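PDB 2WKB: macrophage migration inhibitory factor from Plasmodium berghei, which belongs to the macrophage migration inhibitory factor family, small alpha/beta proteins that assemble as trimers and are named for a cytokine. Local coordinates for residues D13-N18 and S85-V90; L20-D25 and T81-N86; S28-K33 and S74-K79; S51-G56 and P92-I97. All blocks are in the same frame, centred on the assembly; numbering follows the deposited sequence.

Interaction 1. Residues D13-N18 and S85-V90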
loop_
_atom_site.group_PDB
_atom_site.type_symbol
_atom_site.label_atom_id
_atom_site.label_comp_id
_atom_site.label_asym_id
_atom_site.label_seq_id
_atom_site.Cartn_x
_atom_site.Cartn_y
_atom_site.Cartn_z
ATOM N N ASP E 13 19.164 -6.884 0.344
ATOM C CA ASP E 13 18.274 -7.859 -0.319
ATOM C C ASP E 13 18.351 -9.268 0.232
ATOM O O ASP E 13 17.304 -9.884 0.473
ATOM C CB ASP E 13 18.530 -7.918 -1.841
ATOM C CG ASP E 13 18.234 -6.592 -2.536
ATOM O OD1 ASP E 13 17.496 -5.756 -1.974
ATOM O OD2 ASP E 13 18.689 -6.367 -3.674
ATOM N N ASP E 14 19.568 -9.838 0.370
ATOM C CA ASP E 14 19.619 -11.200 0.909
ATOM C C ASP E 14 19.027 -11.346 2.285
ATOM O O ASP E 14 18.347 -12.358 2.556
ATOM C CB ASP E 14 21.036 -11.870 0.930
ATOM C CG ASP E 14 21.607 -12.128 -0.468
ATOM O OD1 ASP E 14 20.864 -12.112 -1.477
ATOM O OD2 ASP E 14 22.857 -12.335 -0.539
ATOM N N LYS E 15 19.279 -10.371 3.160
ATOM C CA LYS E 15 18.718 -10.435 4.486
ATOM C C LYS E 15 17.161 -10.252 4.451
ATOM O O LYS E 15 16.461 -10.888 5.216
ATOM C CB LYS E 15 19.289 -9.312 5.338
ATOM C CG LYS E 15 18.767 -9.357 6.725
ATOM C CD LYS E 15 19.619 -8.461 7.683
ATOM C CE LYS E 15 19.792 -9.158 9.004
ATOM N NZ LYS E 15 20.374 -8.139 9.926
ATOM N N ALA E 16 16.693 -9.386 3.593
ATOM C CA ALA E 16 15.212 -9.218 3.392
ATOM C C ALA E 16 14.596 -10.556 2.927
ATOM O O ALA E 16 13.562 -10.980 3.456
ATOM C CB ALA E 16 14.930 -8.122 2.334
ATOM N N GLN E 17 15.220 -11.220 1.940
ATOM C CA GLN E 17 14.741 -12.544 1.465
ATOM C C GLN E 17 14.687 -13.521 2.595
ATOM O O GLN E 17 13.710 -14.192 2.753
ATOM C CB GLN E 17 15.563 -13.074 0.261
ATOM C CG GLN E 17 15.405 -12.177 -0.958
ATOM C CD GLN E 17 13.898 -12.085 -1.413
ATOM O OE1 GLN E 17 13.299 -10.982 -1.449
ATOM N NE2 GLN E 17 13.313 -13.209 -1.700
ATOM N N ASN E 18 15.778 -13.623 3.370
ATOM C CA ASN E 18 15.828 -14.560 4.495
ATOM C C ASN E 18 14.790 -14.293 5.553
ATOM O O ASN E 18 14.162 -15.242 6.074
ATOM C CB ASN E 18 17.221 -14.496 5.157
ATOM C CG ASN E 18 18.313 -15.102 4.275
ATOM O OD1 ASN E 18 18.031 -15.842 3.326
ATOM N ND2 ASN E 18 19.581 -14.772 4.592
ATOM N N SER E 85 12.676 -8.731 15.725
ATOM C CA SER E 85 13.566 -8.178 16.714
ATOM C C SER E 85 14.941 -8.907 16.606
ATOM O O SER E 85 15.986 -8.278 16.823
ATOM C CB SER E 85 12.965 -8.241 18.116
ATOM O OG SER E 85 12.852 -9.575 18.487
ATOM N N ASN E 86 14.944 -10.180 16.217
ATOM C CA ASN E 86 16.178 -10.910 15.910
ATOM C C ASN E 86 16.895 -10.342 14.683
ATOM O O ASN E 86 18.038 -9.828 14.797
ATOM C CB ASN E 86 15.927 -12.454 15.834
ATOM C CG ASN E 86 17.206 -13.263 15.453
ATOM O OD1 ASN E 86 18.316 -12.896 15.850
ATOM N ND2 ASN E 86 17.036 -14.360 14.682
ATOM N N HIS E 87 16.258 -10.369 13.521
ATOM C CA HIS E 87 16.922 -9.982 12.281
ATOM C C HIS E 87 17.153 -8.469 12.089
ATOM O O HIS E 87 18.141 -8.050 11.449
ATOM C CB HIS E 87 16.167 -10.541 11.057
ATOM C CG HIS E 87 16.285 -12.026 10.904
ATOM N ND1 HIS E 87 17.456 -12.639 10.508
ATOM C CD2 HIS E 87 15.396 -13.024 11.135
ATOM C CE1 HIS E 87 17.280 -13.954 10.498
ATOM N NE2 HIS E 87 16.036 -14.212 10.868
ATOM N N LEU E 88 16.226 -7.642 12.588
ATOM C CA LEU E 88 16.276 -6.204 12.292
ATOM C C LEU E 88 16.657 -5.349 13.456
ATOM O O LEU E 88 16.756 -4.115 13.305
ATOM C CB LEU E 88 14.953 -5.700 11.738
ATOM C CG LEU E 88 14.697 -5.938 10.229
ATOM C CD1 LEU E 88 14.854 -7.365 9.755
ATOM C CD2 LEU E 88 13.283 -5.468 9.965
ATOM N N SER E 89 16.851 -6.008 14.589
ATOM C CA SER E 89 17.070 -5.430 15.920
ATOM C C SER E 89 16.099 -4.324 16.259
ATOM O O SER E 89 16.480 -3.351 16.907
ATOM C CB SER E 89 18.502 -4.912 16.104
ATOM O OG SER E 89 19.424 -5.725 15.401
ATOM N N VAL E 90 14.859 -4.409 15.762
ATOM C CA VAL E 90 13.852 -3.417 16.152
ATOM C C VAL E 90 13.394 -3.769 17.601
ATOM O O VAL E 90 13.367 -4.952 17.982
ATOM C CB VAL E 90 12.698 -3.477 15.150
ATOM C CG1 VAL E 90 12.106 -4.879 15.157
ATOM C CG2 VAL E 90 11.598 -2.432 15.448
#

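Interaction 2. Residues L20-D25 and T81-N86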
loop_
_atom_site.group_PDB
_atom_site.type_symbol
_atom_site.label_atom_id
_atom_site.label_comp_id
_atom_site.label_asym_id
_atom_site.label_seq_id
_atom_site.Cartn_x
_atom_site.Cartn_y
_atom_site.Cartn_z
ATOM N N LEU E 20 11.850 -12.629 5.089
ATOM C CA LEU E 20 10.503 -12.924 4.532
ATOM C C LEU E 20 10.316 -14.444 4.507
ATOM O O LEU E 20 9.220 -14.941 4.782
ATOM C CB LEU E 20 10.315 -12.322 3.130
ATOM C CG LEU E 20 10.356 -10.749 3.099
ATOM C CD1 LEU E 20 10.423 -10.213 1.638
ATOM C CD2 LEU E 20 9.094 -10.175 3.905
ATOM N N SER E 21 11.359 -15.213 4.170
ATOM C CA SER E 21 11.179 -16.663 4.093
ATOM C C SER E 21 10.871 -17.242 5.467
ATOM O O SER E 21 10.032 -18.133 5.610
ATOM C CB SER E 21 12.499 -17.284 3.449
ATOM O OG SER E 21 12.419 -18.680 3.649
ATOM N N GLU E 22 11.475 -16.677 6.510
ATOM C CA GLU E 22 11.258 -17.102 7.866
ATOM C C GLU E 22 9.834 -16.759 8.344
ATOM O O GLU E 22 9.182 -17.578 9.018
ATOM C CB GLU E 22 12.293 -16.492 8.821
ATOM C CG GLU E 22 13.707 -17.131 8.621
ATOM C CD GLU E 22 14.697 -16.774 9.754
ATOM O OE1 GLU E 22 14.237 -16.439 10.879
ATOM O OE2 GLU E 22 15.934 -16.832 9.485
ATOM N N ILE E 23 9.354 -15.586 7.908
ATOM C CA ILE E 23 7.975 -15.160 8.222
ATOM C C ILE E 23 6.992 -16.099 7.510
ATOM O O ILE E 23 6.000 -16.553 8.132
ATOM C CB ILE E 23 7.732 -13.661 7.845
ATOM C CG1 ILE E 23 8.503 -12.801 8.829
ATOM C CG2 ILE E 23 6.156 -13.318 7.977
ATOM C CD1 ILE E 23 8.517 -11.266 8.505
ATOM N N GLU E 24 7.242 -16.381 6.226
ATOM C CA GLU E 24 6.427 -17.390 5.512
ATOM C C GLU E 24 6.385 -18.745 6.235
ATOM O O GLU E 24 5.309 -19.333 6.361
ATOM C CB GLU E 24 6.862 -17.548 4.056
ATOM C CG GLU E 24 6.719 -16.311 3.226
ATOM C CD GLU E 24 7.432 -16.401 1.853
ATOM O OE1 GLU E 24 8.090 -17.435 1.610
ATOM O OE2 GLU E 24 7.310 -15.420 1.061
ATOM N N ASP E 25 7.535 -19.208 6.735
ATOM C CA ASP E 25 7.654 -20.484 7.463
ATOM C C ASP E 25 6.778 -20.388 8.738
ATOM O O ASP E 25 6.012 -21.336 9.097
ATOM C CB ASP E 25 9.099 -20.761 7.933
ATOM C CG ASP E 25 10.032 -21.149 6.813
ATOM O OD1 ASP E 25 9.520 -21.628 5.745
ATOM O OD2 ASP E 25 11.286 -20.923 7.034
ATOM N N THR E 81 7.045 -10.970 15.732
ATOM C CA THR E 81 7.764 -9.965 16.555
ATOM C C THR E 81 9.181 -10.526 16.865
ATOM O O THR E 81 10.210 -9.766 16.745
ATOM C CB THR E 81 7.004 -9.637 17.829
ATOM O OG1 THR E 81 5.732 -9.087 17.475
ATOM C CG2 THR E 81 7.737 -8.589 18.715
ATOM N N LYS E 82 9.252 -11.773 17.257
ATOM C CA LYS E 82 10.559 -12.421 17.555
ATOM C C LYS E 82 11.517 -12.494 16.381
ATOM O O LYS E 82 12.709 -12.095 16.498
ATOM C CB LYS E 82 10.392 -13.831 18.129
ATOM C CG LYS E 82 9.508 -13.899 19.309
ATOM C CD LYS E 82 10.103 -13.392 20.582
ATOM C CE LYS E 82 9.439 -14.173 21.756
ATOM N NZ LYS E 82 8.192 -13.509 22.324
ATOM N N ILE E 83 11.008 -12.912 15.223
ATOM C CA ILE E 83 11.786 -12.874 14.005
ATOM C C ILE E 83 12.314 -11.450 13.678
ATOM O O ILE E 83 13.521 -11.245 13.336
ATOM C CB ILE E 83 10.964 -13.387 12.794
ATOM C CG1 ILE E 83 10.685 -14.898 12.941
ATOM C CG2 ILE E 83 11.677 -13.043 11.444
ATOM C CD1 ILE E 83 9.562 -15.432 11.958
ATOM N N LEU E 84 11.469 -10.441 13.762
ATOM C CA LEU E 84 11.985 -9.107 13.392
ATOM C C LEU E 84 12.957 -8.516 14.449
ATOM O O LEU E 84 13.935 -7.823 14.098
ATOM C CB LEU E 84 10.824 -8.118 13.236
ATOM C CG LEU E 84 9.858 -8.506 12.148
ATOM C CD1 LEU E 84 8.656 -7.540 12.239
ATOM C CD2 LEU E 84 10.513 -8.394 10.773
ATOM N N SER E 85 12.676 -8.731 15.725
ATOM C CA SER E 85 13.566 -8.178 16.714
ATOM C C SER E 85 14.941 -8.907 16.606
ATOM O O SER E 85 15.986 -8.278 16.823
ATOM C CB SER E 85 12.965 -8.241 18.116
ATOM O OG SER E 85 12.852 -9.575 18.487
ATOM N N ASN E 86 14.944 -10.180 16.217
ATOM C CA ASN E 86 16.178 -10.910 15.910
ATOM C C ASN E 86 16.895 -10.342 14.683
ATOM O O ASN E 86 18.038 -9.828 14.797
ATOM C CB ASN E 86 15.927 -12.454 15.834
ATOM C CG ASN E 86 17.206 -13.263 15.453
ATOM O OD1 ASN E 86 18.316 -12.896 15.850
ATOM N ND2 ASN E 86 17.036 -14.360 14.682
HETATM O O HOH W 1 14.480 -15.444 14.221
#

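Interaction 3. Residues S28-K33 and S74-K79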
loop_
_atom_site.group_PDB
_atom_site.type_symbol
_atom_site.label_atom_id
_atom_site.label_comp_id
_atom_site.label_asym_id
_atom_site.label_seq_id
_atom_site.Cartn_x
_atom_site.Cartn_y
_atom_site.Cartn_z
ATOM N N SER E 28 3.048 -20.578 7.703
ATOM C CA SER E 28 2.711 -21.958 7.306
ATOM C C SER E 28 2.727 -22.849 8.526
ATOM O O SER E 28 1.836 -23.698 8.674
ATOM C CB SER E 28 3.817 -22.459 6.319
ATOM O OG SER E 28 3.539 -23.819 5.953
ATOM N N ASN E 29 3.732 -22.690 9.381
ATOM C CA ASN E 29 3.867 -23.540 10.554
ATOM C C ASN E 29 2.634 -23.398 11.450
ATOM O O ASN E 29 1.919 -24.398 11.676
ATOM C CB ASN E 29 5.154 -23.242 11.327
ATOM C CG ASN E 29 6.375 -23.966 10.751
ATOM O OD1 ASN E 29 6.272 -25.085 10.242
ATOM N ND2 ASN E 29 7.537 -23.344 10.867
ATOM N N ILE E 30 2.363 -22.156 11.900
ATOM C CA ILE E 30 1.228 -21.835 12.774
ATOM C C ILE E 30 -0.108 -22.278 12.175
ATOM O O ILE E 30 -0.940 -22.866 12.894
ATOM C CB ILE E 30 1.328 -20.327 13.273
ATOM C CG1 ILE E 30 2.528 -20.253 14.225
ATOM C CG2 ILE E 30 0.126 -19.945 14.061
ATOM C CD1 ILE E 30 3.156 -18.918 14.489
ATOM N N LEU E 31 -0.308 -22.064 10.862
ATOM C CA LEU E 31 -1.554 -22.447 10.190
ATOM C C LEU E 31 -1.700 -23.941 10.003
ATOM O O LEU E 31 -2.835 -24.452 9.922
ATOM C CB LEU E 31 -1.664 -21.739 8.818
ATOM C CG LEU E 31 -2.221 -20.323 8.735
ATOM C CD1 LEU E 31 -1.679 -19.224 9.689
ATOM C CD2 LEU E 31 -2.153 -19.847 7.283
ATOM N N GLY E 32 -0.573 -24.650 9.978
ATOM C CA GLY E 32 -0.512 -26.061 9.667
ATOM C C GLY E 32 -0.841 -26.363 8.216
ATOM O O GLY E 32 -1.303 -27.488 7.925
ATOM N N LYS E 33 -0.621 -25.386 7.311
ATOM C CA LYS E 33 -1.013 -25.485 5.862
ATOM C C LYS E 33 0.058 -24.810 4.990
ATOM O O LYS E 33 0.762 -23.930 5.487
ATOM C CB LYS E 33 -2.299 -24.706 5.574
ATOM C CG LYS E 33 -3.583 -25.135 6.317
ATOM C CD LYS E 33 -4.437 -23.862 6.523
ATOM C CE LYS E 33 -5.939 -24.105 6.476
ATOM N NZ LYS E 33 -6.472 -23.073 5.529
ATOM N N SER E 74 -2.658 -14.134 17.561
ATOM C CA SER E 74 -1.743 -13.670 18.564
ATOM C C SER E 74 -0.441 -14.504 18.562
ATOM O O SER E 74 0.653 -13.955 18.626
ATOM C CB SER E 74 -2.423 -13.688 19.957
ATOM O OG SER E 74 -1.492 -13.163 20.894
ATOM N N LEU E 75 -0.569 -15.827 18.444
ATOM C CA LEU E 75 0.544 -16.686 18.327
ATOM C C LEU E 75 1.443 -16.287 17.129
ATOM O O LEU E 75 2.668 -16.256 17.245
ATOM C CB LEU E 75 0.019 -18.154 18.176
ATOM C CG LEU E 75 -1.122 -18.635 19.121
ATOM C CD1 LEU E 75 -0.524 -19.043 20.504
ATOM C CD2 LEU E 75 -2.476 -17.647 19.292
ATOM N N LEU E 76 0.834 -16.051 15.973
ATOM C CA LEU E 76 1.588 -15.625 14.761
ATOM C C LEU E 76 2.239 -14.229 14.998
ATOM O O LEU E 76 3.412 -14.016 14.656
ATOM C CB LEU E 76 0.636 -15.559 13.587
ATOM C CG LEU E 76 1.306 -15.250 12.231
ATOM C CD1 LEU E 76 2.697 -16.092 11.877
ATOM C CD2 LEU E 76 0.277 -15.376 11.099
ATOM N N ALA E 77 1.506 -13.322 15.616
ATOM C CA ALA E 77 2.087 -11.997 15.845
ATOM C C ALA E 77 3.293 -12.079 16.790
ATOM O O ALA E 77 4.290 -11.360 16.585
ATOM C CB ALA E 77 0.972 -10.922 16.390
ATOM N N ASP E 78 3.216 -12.955 17.799
ATOM C CA ASP E 78 4.310 -13.170 18.749
ATOM C C ASP E 78 5.506 -13.717 17.945
ATOM O O ASP E 78 6.614 -13.193 18.045
ATOM C CB ASP E 78 3.852 -14.139 19.812
ATOM C CG ASP E 78 4.903 -14.373 20.947
ATOM O OD1 ASP E 78 6.086 -14.021 20.838
ATOM O OD2 ASP E 78 4.507 -14.904 21.991
ATOM N N LYS E 79 5.283 -14.694 17.074
ATOM C CA LYS E 79 6.416 -15.244 16.317
ATOM C C LYS E 79 7.056 -14.234 15.377
ATOM O O LYS E 79 8.322 -14.159 15.233
ATOM C CB LYS E 79 6.033 -16.460 15.503
ATOM C CG LYS E 79 7.264 -16.990 14.738
ATOM C CD LYS E 79 8.315 -17.663 15.748
ATOM C CE LYS E 79 9.479 -18.463 15.031
ATOM N NZ LYS E 79 10.403 -18.966 16.113
#

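Interaction 4. Residues S51-G56 and P92-I97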
loop_
_atom_site.group_PDB
_atom_site.type_symbol
_atom_site.label_atom_id
_atom_site.label_comp_id
_atom_site.label_asym_id
_atom_site.label_seq_id
_atom_site.Cartn_x
_atom_site.Cartn_y
_atom_site.Cartn_z
ATOM N N SER E 51 4.506 7.260 16.449
ATOM C CA SER E 51 4.451 8.068 17.648
ATOM C C SER E 51 5.408 9.206 17.584
ATOM O O SER E 51 6.193 9.387 18.539
ATOM C CB SER E 51 4.809 7.206 18.877
ATOM O OG SER E 51 3.903 6.125 18.986
ATOM N N GLY E 52 5.371 9.937 16.460
ATOM C CA GLY E 52 6.138 11.116 16.235
ATOM C C GLY E 52 7.631 10.944 16.104
ATOM O O GLY E 52 8.364 11.932 16.281
ATOM N N SER E 53 8.097 9.719 15.860
ATOM C CA SER E 53 9.511 9.425 15.762
ATOM C C SER E 53 9.808 8.629 14.506
ATOM O O SER E 53 9.095 7.683 14.181
ATOM C CB SER E 53 9.933 8.567 16.966
ATOM O OG SER E 53 11.273 8.198 16.805
ATOM N N ASN E 54 10.894 8.992 13.840
ATOM C CA ASN E 54 11.411 8.248 12.674
ATOM C C ASN E 54 12.429 7.181 13.139
ATOM O O ASN E 54 13.146 6.611 12.344
ATOM C CB ASN E 54 11.967 9.284 11.649
ATOM C CG ASN E 54 12.422 8.650 10.318
ATOM O OD1 ASN E 54 11.696 7.853 9.632
ATOM N ND2 ASN E 54 13.644 8.966 9.955
ATOM N N GLU E 55 12.460 6.832 14.422
ATOM C CA GLU E 55 13.330 5.747 14.908
ATOM C C GLU E 55 12.873 4.370 14.302
ATOM O O GLU E 55 11.702 4.235 13.903
ATOM C CB GLU E 55 13.198 5.653 16.458
ATOM C CG GLU E 55 14.027 4.596 17.156
ATOM C CD GLU E 55 13.780 4.500 18.683
ATOM O OE1 GLU E 55 14.298 3.544 19.321
ATOM O OE2 GLU E 55 13.047 5.350 19.242
ATOM N N GLY E 56 13.773 3.381 14.284
ATOM C CA GLY E 56 13.493 2.031 13.744
ATOM C C GLY E 56 12.080 1.547 14.133
ATOM O O GLY E 56 11.698 1.568 15.298
ATOM N N PRO E 92 10.668 -4.584 20.242
ATOM C CA PRO E 92 9.266 -5.076 20.147
ATOM C C PRO E 92 8.197 -3.994 20.282
ATOM O O PRO E 92 7.158 -4.018 19.573
ATOM C CB PRO E 92 9.176 -6.145 21.289
ATOM C CG PRO E 92 10.527 -6.696 21.379
ATOM C CD PRO E 92 11.519 -5.520 20.999
ATOM N N ARG E 93 8.383 -3.013 21.161
ATOM C CA ARG E 93 7.449 -1.945 21.200
ATOM C C ARG E 93 7.334 -1.046 19.957
ATOM O O ARG E 93 6.371 -0.276 19.854
ATOM C CB ARG E 93 7.591 -1.077 22.449
ATOM C CG ARG E 93 8.914 -0.192 22.388
ATOM C CD ARG E 93 9.073 0.795 23.650
ATOM N NE ARG E 93 7.846 1.534 24.043
ATOM C CZ ARG E 93 7.376 1.580 25.298
ATOM N NH1 ARG E 93 8.009 0.881 26.266
ATOM N NH2 ARG E 93 6.249 2.255 25.584
ATOM N N ARG E 94 8.261 -1.189 19.014
ATOM C CA ARG E 94 8.100 -0.471 17.709
ATOM C C ARG E 94 7.954 -1.520 16.590
ATOM O O ARG E 94 8.404 -1.329 15.442
ATOM C CB ARG E 94 9.290 0.428 17.492
ATOM C CG ARG E 94 9.238 1.667 18.425
ATOM C CD ARG E 94 10.317 2.763 18.155
ATOM N NE ARG E 94 10.192 3.423 16.880
ATOM C CZ ARG E 94 9.411 4.477 16.649
ATOM N NH1 ARG E 94 8.647 4.958 17.640
ATOM N NH2 ARG E 94 9.367 5.037 15.456
ATOM N N VAL E 95 7.289 -2.615 16.964
ATOM C CA VAL E 95 6.700 -3.594 16.020
ATOM C C VAL E 95 5.195 -3.522 16.173
ATOM O O VAL E 95 4.647 -3.571 17.311
ATOM C CB VAL E 95 7.146 -5.015 16.298
ATOM C CG1 VAL E 95 6.485 -6.050 15.330
ATOM C CG2 VAL E 95 8.690 -5.079 16.155
ATOM N N TYR E 96 4.505 -3.404 15.040
ATOM C CA TYR E 96 3.031 -3.346 15.110
ATOM C C TYR E 96 2.563 -4.289 14.007
ATOM O O TYR E 96 3.053 -4.203 12.898
ATOM C CB TYR E 96 2.569 -1.907 14.864
ATOM C CG TYR E 96 1.057 -1.668 14.807
ATOM C CD1 TYR E 96 0.271 -1.729 15.948
ATOM C CD2 TYR E 96 0.444 -1.291 13.598
ATOM C CE1 TYR E 96 -1.135 -1.462 15.888
ATOM C CE2 TYR E 96 -0.932 -1.008 13.526
ATOM C CZ TYR E 96 -1.717 -1.133 14.674
ATOM O OH TYR E 96 -3.083 -0.881 14.580
ATOM N N ILE E 97 1.654 -5.211 14.342
ATOM C CA ILE E 97 1.242 -6.232 13.412
ATOM C C ILE E 97 -0.261 -6.113 13.238
ATOM O O ILE E 97 -0.989 -6.104 14.243
ATOM C CB ILE E 97 1.617 -7.557 13.925
ATOM C CG1 ILE E 97 3.182 -7.592 13.984
ATOM C CG2 ILE E 97 1.084 -8.710 12.930
ATOM C CD1 ILE E 97 3.591 -8.729 14.677
#

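Interaction 1. Residues D13-N18 and S85-V90
Lys15, in the first turns of helix 13-31, faces His87, in the last turn of helix 73-88, with their CA atoms 8.0 Å apart. One strong polar bond carries the contact: Lys15 NZ donates to the backbone O of His87 over 2.7 Å. The nitrogen lies in the plane of the carbonyl group and nearly in line with it, the C=O...NZ angle being 158°. Lys15 gets there by reach. Its CG stands anti to the backbone N (chi1 -179°), and a bend at chi3 brings CE and NZ up to the oxygen. A lysine suits the place because its long aliphatic chain spans the gap between two helices and still delivers a charge at the far side. On the way CE passes the edge of the His87 imidazole, near the ring plane, and approaches His87 CB at 4.4 Å.

The polar end of the ring has a different partner: His87 NE2 is hydrogen-bonded to Glu22 OE1, two helical turns further along helix 13-31 from Lys15, and the His87 side chain also packs on Thr19. His87 therefore meets the neighbouring helix twice, through its carbonyl oxygen and through its imidazole. At the start of helix 13-31, Asp13 forms a salt bridge with Lys46 of the second subunit.

Carbonyl oxygens in the last turn of a helix lack the amide donors of a following turn, and Ser89, with positive phi, already departs from helical geometry. A positive ammonium group placed there would be favoured by the partial negative charge of the helix C-terminus, so the bond probably has an electrostatic component as well.

Interaction 2. Residues L20-D25 and T81-N86
Helices 20-25 and 81-86 run almost antiparallel, their short axes 163° apart in direction and 10.2 Å apart at closest approach, with Ile23 and Ile83 facing each other at a CA separation of 7.3 Å. Ile83 points into the gap and works with both its branches. Its CG2 meets Ile23 CG1 at 4.1 Å, whereas CD1, at the end of the longer branch, rests against the backbone of the opposite helix, 3.7 Å from Glu22 O. The two isoleucines cross obliquely. In Ile83, chi1 of -68° sets CG2 anti to the backbone N and CG1 beside it, which parts the two branches so that one can meet a side chain and the other the main chain. Isoleucine suits this buried seam because it is wholly apolar and offers two branches of different length.

Deeper in, Ile23 CD1 reaches Leu84 CD2 at 4.2 Å. This is the layer where the helix pair lies on the beta-sheet, the two-layer alpha/beta arrangement of the macrophage migration inhibitory factor fold: Leu84 also packs on Val95 of strand 95-100 and on Cys58 and Val60 of strand 58-63, while Ile23 touches Cys3.

Along the outer rim the contact turns polar. The carboxylate of Glu22, whose stronger partner is His87, lies beside Ile83, OE1 coming within 4.3 Å of its CG2. A water, accepting from Asn86 ND2 at 2.8 Å, gives only a weak bond to Glu22 OE1. On the other flank of helix 13-31, Glu24 OE1 forms a salt bridge with Arg49 of the second subunit.

Interaction 3. Residues S28-K33 and S74-K79
Ile30 pushes its CD1 methyl against helix 74-79, reaching Leu76 CA at 3.7 Å and Leu75 O at 3.9 Å, so that the tip lies on backbone as much as on side chain. From there CD1 also meets the delta methyl CD1 of Leu76 at 3.9 Å and the first side-chain carbon of Lys79, CB, at 3.9 Å. The shorter branch, CG2, turns toward Leu75 CB. A single isoleucine can thus touch three residues, Leu75 and Leu76 in one turn and Lys79 in the next, its extended CG1 arm supplying the reach (chi2 160°). Of their side chains, Leu75 and Lys79 bring only CB to the contact, the rest of each leading away from it; this suits a lysine, whose ammonium group need not enter an apolar seam.

Just beyond Ile30, helix 13-31 ends in a Schellman motif. Gly32 takes the positive phi that favours glycine, and Ser28 OG donates to Lys33 O at 2.8 Å across the turn.

Leu76 continues the apolar layer inward, touching Ala26 and Ile27 of helix 13-31, Ile68 of a loop and Phe99 of strand 95-100, while Ala77 beside it lies on Ile97 and Phe99 and packs against Phe114 of the third subunit.

Interaction 4. Residues S51-G56 and P92-I97
Arg94 extends its guanidinium into the loop 51-56, which leads into strand 58-63, and there meets three backbone carbonyl groups, those of Ser53, Glu55 and Gly56, passing over Asn54. An ST turn shapes the receiving loop, with Ser53 OG accepting from Glu55 N at 3.0 Å. Arg94 NH2 donates to Ser53 O and to Glu55 O, each at 2.9 Å, and NE to Gly56 O, also at 2.9 Å. Gly56 O lies in the guanidinium plane, whereas the other two oxygens are tilted from it; all three receive the donor from above their own carbonyl planes. The bend at chi3 (65°) turns the flat group toward the loop, and arginine suits the site because its several N-H groups can serve several oxygens at once.

Over one face of the guanidinium lie Glu55 CB and Ser53 OG. The extended side chain of Glu55 crosses Arg94, its carboxylate plane only 7° from that of the guanidinium, yet OE2 stands well out of the guanidinium plane and no N-H points at it, so any attraction is probably between the charges alone. Phe50 O accepts from NH1, and Ser51 OG bonds to Ala36 O of the third subunit. Glu55 OE2 comes to 4.2 Å from Arg94 NE.

In the fold
Interactions 1, 2 and 3 follow one another along the seam between helices 13-31 and 73-88, with interaction 2 in the middle: its centre is about 8 Å from that of interaction 1 and about 11 Å from that of interaction 3. Interactions 1 and 2 are joined by the bond between His87 NE2 and Glu22 OE1, 2.9 Å long. Interaction 4 lies off this line, its centre about 17 Å from that of interaction 2, yet strand 95-100 packs against helix 73-88: Thr81 OG1 lies on Ile97 CD1 at 3.5 Å. Interactions 2, 3 and 4 all touch the third subunit, and Ile97 pairs with one of its strands, carrying the sheet across the interface.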